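Local coordinates for precorrin-6Y C5,15-methyltransferase (Decarboxylating) (Geobacter metallireducens, PDB 3E05), which probably carries out methylation and decarboxylation of a precorrin in adenosylcobalamin biosynthesis, as the C-terminal, S-adenosylmethionine-dependent methyltransferase domain of a two-domain CbiET protein, at residues K25-A30 against V167-T172; A69-R72 against Y76-F79; D82-K85 against N91-L94. All coordinates share one frame; numbering follows the deposited sequence.

Contact 1: K25-A30 against V167-T172; sequences KQEVRA and VNVAKT
The flat carboxylate of Glu-27 meets Lys-171 through its syn lone pair, facing OE1: Glu-27 OE2 accepts from Lys-171 NZ at 3.0 Å. The two side chains arrive from opposite directions, and a water completes the ring on that same side, giving a proton to Glu-27 OE1 at 2.8 Å and accepting one from Lys-171 NZ at 2.9 Å. Direct bond and water bridge together tie both oxygens to one ammonium and should limit rotation of the carboxylate. A bend at chi2 (83°) turns the end of Glu-27 toward the lysine, while the lysine chain bends at chi3 (-74°). The stronger partner of OE2 is Lys-35 of the second subunit, which also forms a salt bridge with it, so two positive charges share this oxygen and would be expected to keep the acid ionised.

Beneath the charged end the contact is apolar. The stem of Glu-27 lies across Val-169, with Glu-27 CB 3.9 Å from Val-169 CG2 and Glu-27 CG 4.1 Å from Val-169 CG1. At the next helix residue, Val-28 meets Val-167 methyl to methyl, with Val-28 CG2 and Val-167 CG1 3.9 Å apart.

The start of helix 26-35, with Lys-25 at its N-cap position, thus lies over strand 161-173, running against it at 146° with the segment axes 9.4 Å apart. Strand 180-193 flanks that strand within the chain, and a strand of the second subunit pairs antiparallel with it, carrying the sheet across the interface.

Contact 2: A69-R72 against Y76-F79; sequences ALER and YLGF
Glu-71 and Tyr-76 meet polar group to ring edge. Glu-71 OE2 comes to 3.4 Å from Tyr-76 CD2, near the ring plane, and Glu-71 CD lies at the same edge and in that plane. Carboxylate and ring are turned 73° apart, so the acid stands steeply against the ring's rim instead of lying over a face. The extended first torsion of Glu-71 (chi1 178°) sends the chain out from the strand, and the bend at chi2 (56°) then swings the carboxylate round to the ring.

The apolar contacts sit nearer the backbones. Glu-71 CG packs on Tyr-76 CB at 3.7 Å. Leu-77 brings one branch to the same acid, Leu-77 CD2 lying 4.1 Å from Glu-71 CB. Leu-77 also reaches strand 92-96, where it packs on Leu-94.

A methyl-to-carbonyl contact stands beside these: Leu-77 CD2 is 3.5 Å from Glu-71 O.

Hydrogen bonding of the acid is done with backbone amides outside the two segments. OE2 accepts from Asn-73 N, in the turn that leads into helix 74-86, and OE1 accepts from Gly-50 N, in the glycine-rich loop after strand 43-47.

Class I methyltransferases commonly carry an acidic residue at the end of this second strand, where it meets the ribose of the cofactor; by inference from the family, Glu-71 may serve the same role here. The two amides fix the direction of its carboxylate, while the ring edge, whose hydrogens carry partial positive charge, probably offers a mildly attractive wall for OE2.

Contact 3: D82-K85 against N91-L94; sequences DNLK and NVTL
Of residues 82-85, Leu-84 is the one that touches 91-94, and its two methyls divide the work. Leu-84 CD2 settles on Val-92, 3.8 Å from Val-92 CG1 and 3.9 Å from Val-92 CB. Leu-84 CD1 touches the same valine methyl, Val-92 CG1, at 4.0 Å. Along the strand, Leu-84 CD1 also extends to Leu-94 CB, 4.1 Å away. The leucine therefore straddles two strand residues that point the same way, with Thr-93 between them turned to the other side of the sheet. Leucine and valine side chains cross at about a right angle, and all these approaches are ordinary van der Waals distances between carbons.

Two torsions shape the meeting. In Leu-84 the CG lies opposite the carbonyl carbon (chi1 -66°), which carries the fork off the helix toward the strand. In Val-92 it is CG1 that stands opposite the backbone N (chi1 -179°), and this is the branch presented to both leucine methyls.

Farther out, Ile-56 of helix 53-61 packs on Leu-84, Ile-67 and Ala-69 of strand 66-71 back Val-92, and Ile-80 of helix 74-86 lies against Leu-94. Asn-83, next to Leu-84, holds this part of the helix through Ala-17 N and Ser-51 O, while Asn-91 sets the start of the strand through Gly-65 O.

Helix 74-86 here lies on the strand that follows it, the closing half of the beta-alpha-beta crossover from strand 66-71 to the edge strand 92-96. Such units build the Rossmann-like sheet of class I S-adenosylmethionine-dependent methyltransferases, whose strand order 3-2-1-4-5-7-6 this chain follows.

From the N terminus, the chain opens contact 1 in its first helix and closes it only on strand 161-173, beyond 136 intervening residues. Contacts 2 and 3 both nest inside that long loop and follow one another without crossing: 69-72 with 76-79 closes a short turn before 82-85 with 91-94 opens. These two share helix 74-86 and touch through neighbouring strands 66-71 and 92-96, where Ala-69 N and Thr-93 O, 3.0 Å apart, make a probable hydrogen bond. Contact 1 stands apart, its centre about 23 Å from that of contact 2. Its strand and strand 92-96 are the outermost within the chain, so the contacts reach both margins of one sheet.

Contact 1: K25-A30 against V167-T172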
ATOM      1  N   LYS D  25      -3.279  -9.029 -13.469  1.00 25.63           N
ATOM      2  CA  LYS D  25      -4.532  -8.301 -13.242  1.00 26.70           C
ATOM      3  C   LYS D  25      -4.466  -6.943 -13.921  1.00 28.49           C
ATOM      4  O   LYS D  25      -3.385  -6.421 -14.133  1.00 24.23           O
ATOM      5  CB  LYS D  25      -4.797  -8.152 -11.750  1.00 27.93           C
ATOM      6  CG  LYS D  25      -4.880  -9.504 -11.011  1.00 32.94           C
ATOM      7  CD  LYS D  25      -5.569  -9.373  -9.668  1.00 35.39           C
ATOM      8  CE  LYS D  25      -5.261 -10.571  -8.798  1.00 42.99           C
ATOM      9  NZ  LYS D  25      -5.957 -11.768  -9.326  1.00 48.16           N
ATOM     10  N   GLN D  26      -5.632  -6.382 -14.235  1.00 26.28           N
ATOM     11  CA  GLN D  26      -5.773  -5.251 -15.153  1.00 29.12           C
ATOM     12  C   GLN D  26      -4.923  -3.999 -14.875  1.00 27.33           C
ATOM     13  O   GLN D  26      -4.267  -3.489 -15.785  1.00 28.07           O
ATOM     14  CB  GLN D  26      -7.257  -4.890 -15.236  1.00 34.55           C
ATOM     15  CG  GLN D  26      -7.598  -3.747 -16.151  1.00 38.91           C
ATOM     16  CD  GLN D  26      -8.798  -2.997 -15.641  1.00 48.66           C
ATOM     17  OE1 GLN D  26      -8.677  -1.882 -15.153  1.00 51.50           O
ATOM     18  NE2 GLN D  26      -9.966  -3.625 -15.715  1.00 55.20           N
ATOM     19  N   GLU D  27      -4.943  -3.515 -13.630  1.00 21.00           N
ATOM     20  CA  GLU D  27      -4.182  -2.343 -13.211  1.00 22.68           C
ATOM     21  C   GLU D  27      -2.678  -2.515 -13.389  1.00 22.96           C
ATOM     22  O   GLU D  27      -2.014  -1.671 -14.027  1.00 24.40           O
ATOM     23  CB  GLU D  27      -4.536  -1.979 -11.769  1.00 24.91           C
ATOM     24  CG  GLU D  27      -6.043  -1.676 -11.550  1.00 22.61           C
ATOM     25  CD  GLU D  27      -6.918  -2.914 -11.346  1.00 28.53           C
ATOM     26  OE1 GLU D  27      -6.420  -4.074 -11.286  1.00 24.54           O
ATOM     27  OE2 GLU D  27      -8.142  -2.718 -11.262  1.00 29.10           O
ATOM     28  N   VAL D  28      -2.167  -3.629 -12.861  1.00 20.93           N
ATOM     29  CA  VAL D  28      -0.760  -4.013 -12.946  1.00 24.50           C
ATOM     30  C   VAL D  28      -0.354  -4.259 -14.417  1.00 24.55           C
ATOM     31  O   VAL D  28       0.727  -3.898 -14.829  1.00 23.33           O
ATOM     32  CB  VAL D  28      -0.473  -5.236 -12.031  1.00 26.44           C
ATOM     33  CG1 VAL D  28       0.793  -5.966 -12.448  1.00 34.85           C
ATOM     34  CG2 VAL D  28      -0.362  -4.785 -10.572  1.00 29.50           C
ATOM     35  N   ARG D  29      -1.258  -4.835 -15.196  1.00 23.53           N
ATOM     36  CA  ARG D  29      -1.045  -5.014 -16.629  0.50 21.24           C
ATOM     37  C   ARG D  29      -0.776  -3.671 -17.317  1.00 19.85           C
ATOM     38  O   ARG D  29       0.146  -3.558 -18.077  1.00 23.61           O
ATOM     39  CB  ARG D  29      -2.262  -5.693 -17.260  0.50 22.63           C
ATOM     40  CG  ARG D  29      -2.022  -6.283 -18.643  0.50 25.11           C
ATOM     41  CD  ARG D  29      -3.343  -6.796 -19.221  0.50 20.85           C
ATOM     42  NE  ARG D  29      -4.039  -7.702 -18.306  0.50 10.52           N
ATOM     43  CZ  ARG D  29      -5.359  -7.717 -18.114  0.50 22.65           C
ATOM     44  NH1 ARG D  29      -6.148  -6.874 -18.767  0.50 25.68           N
ATOM     45  NH2 ARG D  29      -5.902  -8.572 -17.251  0.50 29.55           N
ATOM     46  N   ALA D  30      -1.614  -2.674 -17.047  1.00 23.91           N
ATOM     47  CA  ALA D  30      -1.449  -1.324 -17.610  1.00 26.36           C
ATOM     48  C   ALA D  30      -0.088  -0.734 -17.241  1.00 24.79           C
ATOM     49  O   ALA D  30       0.630  -0.262 -18.112  1.00 24.05           O
ATOM     50  CB  ALA D  30      -2.564  -0.408 -17.150  1.00 27.35           C
ATOM     51  N   VAL D 167       3.761  -2.266  -6.688  1.00 25.15           N
ATOM     52  CA  VAL D 167       2.443  -1.714  -6.964  1.00 22.63           C
ATOM     53  C   VAL D 167       1.420  -2.427  -6.107  1.00 24.43           C
ATOM     54  O   VAL D 167       1.273  -3.645  -6.182  1.00 24.04           O
ATOM     55  CB  VAL D 167       2.083  -1.814  -8.484  1.00 26.27           C
ATOM     56  CG1 VAL D 167       0.610  -1.443  -8.732  1.00 26.60           C
ATOM     57  CG2 VAL D 167       3.027  -0.926  -9.315  1.00 26.08           C
ATOM     58  N   ASN D 168       0.737  -1.648  -5.280  1.00 24.28           N
ATOM     59  CA  ASN D 168      -0.317  -2.158  -4.418  1.00 23.73           C
ATOM     60  C   ASN D 168      -1.637  -1.541  -4.861  1.00 21.87           C
ATOM     61  O   ASN D 168      -1.754  -0.320  -4.929  1.00 28.80           O
ATOM     62  CB  ASN D 168      -0.046  -1.822  -2.947  1.00 23.19           C
ATOM     63  CG  ASN D 168       0.750  -2.909  -2.234  1.00 23.53           C
ATOM     64  OD1 ASN D 168       0.212  -3.950  -1.876  1.00 24.14           O
ATOM     65  ND2 ASN D 168       2.040  -2.660  -2.023  1.00 21.32           N
ATOM     66  N   VAL D 169      -2.621  -2.395  -5.134  1.00 25.52           N
ATOM     67  CA  VAL D 169      -3.943  -1.951  -5.598  1.00 22.36           C
ATOM     68  C   VAL D 169      -5.015  -2.481  -4.646  1.00 21.55           C
ATOM     69  O   VAL D 169      -5.056  -3.681  -4.363  1.00 23.60           O
ATOM     70  CB  VAL D 169      -4.233  -2.497  -7.028  1.00 24.52           C
ATOM     71  CG1 VAL D 169      -5.671  -2.183  -7.451  1.00 25.21           C
ATOM     72  CG2 VAL D 169      -3.198  -1.958  -8.062  1.00 25.47           C
ATOM     73  N   ALA D 170      -5.882  -1.599  -4.143  1.00 21.83           N
ATOM     74  CA  ALA D 170      -7.081  -2.042  -3.408  1.00 23.48           C
ATOM     75  C   ALA D 170      -8.287  -1.487  -4.121  1.00 26.44           C
ATOM     76  O   ALA D 170      -8.291  -0.315  -4.458  1.00 28.68           O
ATOM     77  CB  ALA D 170      -7.058  -1.546  -1.990  1.00 25.72           C
ATOM     78  N   LYS D 171      -9.297  -2.322  -4.352  1.00 27.42           N
ATOM     79  CA  LYS D 171     -10.490  -1.925  -5.111  1.00 29.53           C
ATOM     80  C   LYS D 171     -11.778  -2.191  -4.352  1.00 29.75           C
ATOM     81  O   LYS D 171     -11.881  -3.179  -3.637  1.00 30.25           O
ATOM     82  CB  LYS D 171     -10.594  -2.738  -6.395  1.00 29.72           C
ATOM     83  CG  LYS D 171      -9.639  -2.375  -7.480  1.00 40.71           C
ATOM     84  CD  LYS D 171     -10.247  -2.783  -8.811  1.00 40.96           C
ATOM     85  CE  LYS D 171     -10.211  -4.283  -9.005  1.00 39.06           C
ATOM     86  NZ  LYS D 171     -10.316  -4.610 -10.434  1.00 32.50           N
ATOM     87  N   THR D 172     -12.778  -1.348  -4.564  1.00 28.90           N
ATOM     88  CA  THR D 172     -14.113  -1.634  -4.035  1.00 36.46           C
ATOM     89  C   THR D 172     -14.881  -2.549  -4.977  1.00 50.60           C
ATOM     90  O   THR D 172     -14.673  -2.519  -6.192  1.00 56.05           O
ATOM     91  CB  THR D 172     -14.944  -0.366  -3.824  1.00 34.11           C
ATOM     92  OG1 THR D 172     -15.011   0.367  -5.051  1.00 36.03           O
ATOM     93  CG2 THR D 172     -14.335   0.511  -2.730  1.00 33.42           C
TER
HETATM   94  O   HOH W   1      -8.185  -6.267 -11.527  1.00 35.92           O

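Contact 2: A69-R72 against Y76-F79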
ATOM      1  N   ALA D  69       4.342 -15.255 -27.784  1.00 34.31           N
ATOM      2  CA  ALA D  69       3.896 -15.647 -26.455  1.00 32.19           C
ATOM      3  C   ALA D  69       4.260 -17.098 -26.181  1.00 36.64           C
ATOM      4  O   ALA D  69       3.677 -18.024 -26.773  1.00 36.51           O
ATOM      5  CB  ALA D  69       2.386 -15.439 -26.338  1.00 31.30           C
ATOM      6  N   LEU D  70       5.234 -17.282 -25.289  1.00 35.76           N
ATOM      7  CA  LEU D  70       5.769 -18.596 -24.961  1.00 35.09           C
ATOM      8  C   LEU D  70       5.153 -19.150 -23.687  1.00 35.98           C
ATOM      9  O   LEU D  70       5.141 -18.476 -22.647  1.00 33.72           O
ATOM     10  CB  LEU D  70       7.289 -18.544 -24.818  1.00 35.42           C
ATOM     11  CG  LEU D  70       8.098 -18.711 -26.100  1.00 42.75           C
ATOM     12  CD1 LEU D  70       8.171 -17.409 -26.861  1.00 41.01           C
ATOM     13  CD2 LEU D  70       9.493 -19.188 -25.752  1.00 39.02           C
ATOM     14  N   GLU D  71       4.657 -20.385 -23.766  1.00 35.20           N
ATOM     15  CA  GLU D  71       4.018 -21.037 -22.625  1.00 36.80           C
ATOM     16  C   GLU D  71       4.241 -22.546 -22.650  1.00 41.54           C
ATOM     17  O   GLU D  71       4.052 -23.188 -23.685  1.00 43.56           O
ATOM     18  CB  GLU D  71       2.525 -20.691 -22.588  1.00 36.12           C
ATOM     19  CG  GLU D  71       1.698 -21.348 -21.468  1.00 35.77           C
ATOM     20  CD  GLU D  71       2.246 -21.067 -20.080  1.00 39.49           C
ATOM     21  OE1 GLU D  71       2.363 -19.889 -19.698  1.00 35.97           O
ATOM     22  OE2 GLU D  71       2.575 -22.038 -19.370  1.00 42.33           O
ATOM     23  N   ARG D  72       4.658 -23.091 -21.506  1.00 45.20           N
ATOM     24  CA  ARG D  72       4.963 -24.521 -21.370  1.00 48.71           C
ATOM     25  C   ARG D  72       3.765 -25.384 -20.934  1.00 47.57           C
ATOM     26  O   ARG D  72       3.673 -26.549 -21.306  1.00 50.32           O
ATOM     27  CB  ARG D  72       6.158 -24.728 -20.414  1.00 52.14           C
ATOM     28  CG  ARG D  72       5.857 -24.436 -18.940  1.00 51.02           C
ATOM     29  CD  ARG D  72       7.123 -24.306 -18.117  1.00 56.76           C
ATOM     30  NE  ARG D  72       6.914 -24.565 -16.692  1.00 62.69           N
ATOM     31  CZ  ARG D  72       6.538 -23.652 -15.801  1.00 68.68           C
ATOM     32  NH1 ARG D  72       6.322 -22.392 -16.169  1.00 70.00           N
ATOM     33  NH2 ARG D  72       6.380 -23.999 -14.530  1.00 68.22           N
ATOM     34  N   TYR D  76      -2.700 -23.922 -19.891  1.00 41.70           N
ATOM     35  CA  TYR D  76      -2.582 -22.500 -20.180  1.00 41.73           C
ATOM     36  C   TYR D  76      -2.549 -22.242 -21.683  1.00 41.66           C
ATOM     37  O   TYR D  76      -2.963 -21.176 -22.132  1.00 41.37           O
ATOM     38  CB  TYR D  76      -1.360 -21.869 -19.497  1.00 40.35           C
ATOM     39  CG  TYR D  76      -1.271 -22.041 -17.979  1.00 41.60           C
ATOM     40  CD1 TYR D  76      -2.364 -22.475 -17.222  1.00 44.28           C
ATOM     41  CD2 TYR D  76      -0.091 -21.732 -17.300  1.00 42.57           C
ATOM     42  CE1 TYR D  76      -2.270 -22.629 -15.837  1.00 46.42           C
ATOM     43  CE2 TYR D  76       0.012 -21.878 -15.914  1.00 46.24           C
ATOM     44  CZ  TYR D  76      -1.082 -22.325 -15.192  1.00 47.92           C
ATOM     45  OH  TYR D  76      -1.001 -22.468 -13.822  1.00 49.79           O
ATOM     46  N   LEU D  77      -2.060 -23.219 -22.451  1.00 39.89           N
ATOM     47  CA  LEU D  77      -2.049 -23.128 -23.913  1.00 39.34           C
ATOM     48  C   LEU D  77      -3.453 -23.004 -24.503  1.00 40.72           C
ATOM     49  O   LEU D  77      -3.672 -22.232 -25.453  1.00 38.87           O
ATOM     50  CB  LEU D  77      -1.329 -24.317 -24.535  1.00 39.60           C
ATOM     51  CG  LEU D  77       0.181 -24.438 -24.370  1.00 42.39           C
ATOM     52  CD1 LEU D  77       0.583 -25.833 -24.799  1.00 43.85           C
ATOM     53  CD2 LEU D  77       0.931 -23.380 -25.164  1.00 42.26           C
ATOM     54  N   GLY D  78      -4.393 -23.757 -23.926  1.00 42.32           N
ATOM     55  CA  GLY D  78      -5.795 -23.699 -24.321  1.00 40.59           C
ATOM     56  C   GLY D  78      -6.449 -22.371 -23.993  1.00 40.47           C
ATOM     57  O   GLY D  78      -7.238 -21.846 -24.802  1.00 40.81           O
ATOM     58  N   PHE D  79      -6.117 -21.825 -22.817  1.00 41.09           N
ATOM     59  CA  PHE D  79      -6.546 -20.473 -22.416  1.00 38.55           C
ATOM     60  C   PHE D  79      -6.081 -19.462 -23.458  1.00 34.45           C
ATOM     61  O   PHE D  79      -6.877 -18.655 -23.943  1.00 35.52           O
ATOM     62  CB  PHE D  79      -5.946 -20.060 -21.059  1.00 42.01           C
ATOM     63  CG  PHE D  79      -6.428 -20.858 -19.884  1.00 43.78           C
ATOM     64  CD1 PHE D  79      -7.719 -21.375 -19.832  1.00 45.93           C
ATOM     65  CD2 PHE D  79      -5.586 -21.051 -18.788  1.00 42.62           C
ATOM     66  CE1 PHE D  79      -8.150 -22.108 -18.710  1.00 46.28           C
ATOM     67  CE2 PHE D  79      -6.006 -21.774 -17.671  1.00 43.28           C
ATOM     68  CZ  PHE D  79      -7.290 -22.299 -17.630  1.00 43.57           C
TER

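Contact 3: D82-K85 against N91-L94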
ATOM      1  N   ASP D  82      -7.799 -19.741 -26.894  1.00 41.26           N
ATOM      2  CA  ASP D  82      -9.149 -19.187 -26.750  1.00 42.61           C
ATOM      3  C   ASP D  82      -9.131 -17.662 -26.671  1.00 42.49           C
ATOM      4  O   ASP D  82      -9.935 -16.986 -27.319  1.00 37.99           O
ATOM      5  CB  ASP D  82      -9.854 -19.748 -25.506  1.00 44.63           C
ATOM      6  CG  ASP D  82     -10.308 -21.191 -25.674  1.00 59.08           C
ATOM      7  OD1 ASP D  82      -9.986 -21.825 -26.707  1.00 62.63           O
ATOM      8  OD2 ASP D  82     -10.990 -21.692 -24.751  1.00 63.00           O
ATOM      9  N   ASN D  83      -8.206 -17.118 -25.882  1.00 41.00           N
ATOM     10  CA  ASN D  83      -8.116 -15.668 -25.713  1.00 39.70           C
ATOM     11  C   ASN D  83      -7.683 -14.911 -26.980  1.00 39.01           C
ATOM     12  O   ASN D  83      -8.265 -13.882 -27.323  1.00 40.98           O
ATOM     13  CB  ASN D  83      -7.217 -15.326 -24.516  1.00 36.45           C
ATOM     14  CG  ASN D  83      -7.825 -15.746 -23.179  1.00 39.91           C
ATOM     15  OD1 ASN D  83      -9.048 -15.718 -22.987  1.00 36.68           O
ATOM     16  ND2 ASN D  83      -6.961 -16.130 -22.238  1.00 33.08           N
ATOM     17  N   LEU D  84      -6.679 -15.436 -27.676  1.00 39.31           N
ATOM     18  CA  LEU D  84      -6.176 -14.833 -28.909  1.00 43.61           C
ATOM     19  C   LEU D  84      -7.275 -14.707 -29.958  1.00 47.82           C
ATOM     20  O   LEU D  84      -7.387 -13.678 -30.624  1.00 49.76           O
ATOM     21  CB  LEU D  84      -4.999 -15.636 -29.468  1.00 42.96           C
ATOM     22  CG  LEU D  84      -3.703 -15.663 -28.655  1.00 39.61           C
ATOM     23  CD1 LEU D  84      -2.565 -16.330 -29.425  1.00 40.35           C
ATOM     24  CD2 LEU D  84      -3.305 -14.268 -28.260  1.00 39.36           C
ATOM     25  N   LYS D  85      -8.095 -15.753 -30.055  1.00 47.27           N
ATOM     26  CA  LYS D  85      -9.248 -15.799 -30.940  1.00 54.65           C
ATOM     27  C   LYS D  85     -10.337 -14.803 -30.498  1.00 51.80           C
ATOM     28  O   LYS D  85     -10.840 -14.046 -31.326  1.00 53.47           O
ATOM     29  CB  LYS D  85      -9.768 -17.249 -31.009  1.00 56.61           C
ATOM     30  CG  LYS D  85     -11.051 -17.480 -31.805  1.00 65.93           C
ATOM     31  CD  LYS D  85     -11.165 -18.931 -32.305  1.00 69.19           C
ATOM     32  CE  LYS D  85     -10.967 -19.987 -31.200  1.00 78.94           C
ATOM     33  NZ  LYS D  85     -12.093 -20.071 -30.221  1.00 83.75           N
ATOM     34  N   ASN D  91      -1.661 -10.634 -34.360  1.00 37.98           N
ATOM     35  CA  ASN D  91      -0.214 -10.418 -34.431  1.00 35.38           C
ATOM     36  C   ASN D  91       0.557 -11.027 -33.252  1.00 36.79           C
ATOM     37  O   ASN D  91       1.760 -10.797 -33.085  1.00 38.51           O
ATOM     38  CB  ASN D  91       0.131  -8.937 -34.658  1.00 41.66           C
ATOM     39  CG  ASN D  91      -0.442  -8.013 -33.581  1.00 40.66           C
ATOM     40  OD1 ASN D  91      -1.518  -8.251 -33.029  1.00 39.15           O
ATOM     41  ND2 ASN D  91       0.276  -6.934 -33.308  1.00 39.95           N
ATOM     42  N   VAL D  92      -0.152 -11.813 -32.454  1.00 34.48           N
ATOM     43  CA  VAL D  92       0.466 -12.661 -31.439  1.00 37.79           C
ATOM     44  C   VAL D  92       0.590 -14.089 -31.969  1.00 39.09           C
ATOM     45  O   VAL D  92      -0.399 -14.700 -32.386  1.00 40.58           O
ATOM     46  CB  VAL D  92      -0.337 -12.666 -30.124  1.00 33.26           C
ATOM     47  CG1 VAL D  92       0.341 -13.547 -29.089  1.00 35.57           C
ATOM     48  CG2 VAL D  92      -0.512 -11.234 -29.585  1.00 33.67           C
ATOM     49  N   THR D  93       1.810 -14.610 -31.947  1.00 38.41           N
ATOM     50  CA  THR D  93       2.043 -16.000 -32.262  1.00 41.08           C
ATOM     51  C   THR D  93       2.274 -16.784 -30.973  1.00 39.01           C
ATOM     52  O   THR D  93       3.186 -16.478 -30.210  1.00 36.56           O
ATOM     53  CB  THR D  93       3.230 -16.151 -33.229  1.00 40.03           C
ATOM     54  OG1 THR D  93       2.897 -15.504 -34.464  1.00 43.48           O
ATOM     55  CG2 THR D  93       3.523 -17.615 -33.497  1.00 43.51           C
ATOM     56  N   LEU D  94       1.414 -17.768 -30.734  1.00 36.92           N
ATOM     57  CA  LEU D  94       1.541 -18.646 -29.586  1.00 38.66           C
ATOM     58  C   LEU D  94       2.614 -19.681 -29.867  1.00 42.80           C
ATOM     59  O   LEU D  94       2.535 -20.417 -30.852  1.00 43.55           O
ATOM     60  CB  LEU D  94       0.210 -19.321 -29.259  1.00 39.34           C
ATOM     61  CG  LEU D  94       0.242 -20.472 -28.250  1.00 40.16           C
ATOM     62  CD1 LEU D  94       0.804 -20.031 -26.882  1.00 42.89           C
ATOM     63  CD2 LEU D  94      -1.146 -21.083 -28.101  1.00 41.88           C
TER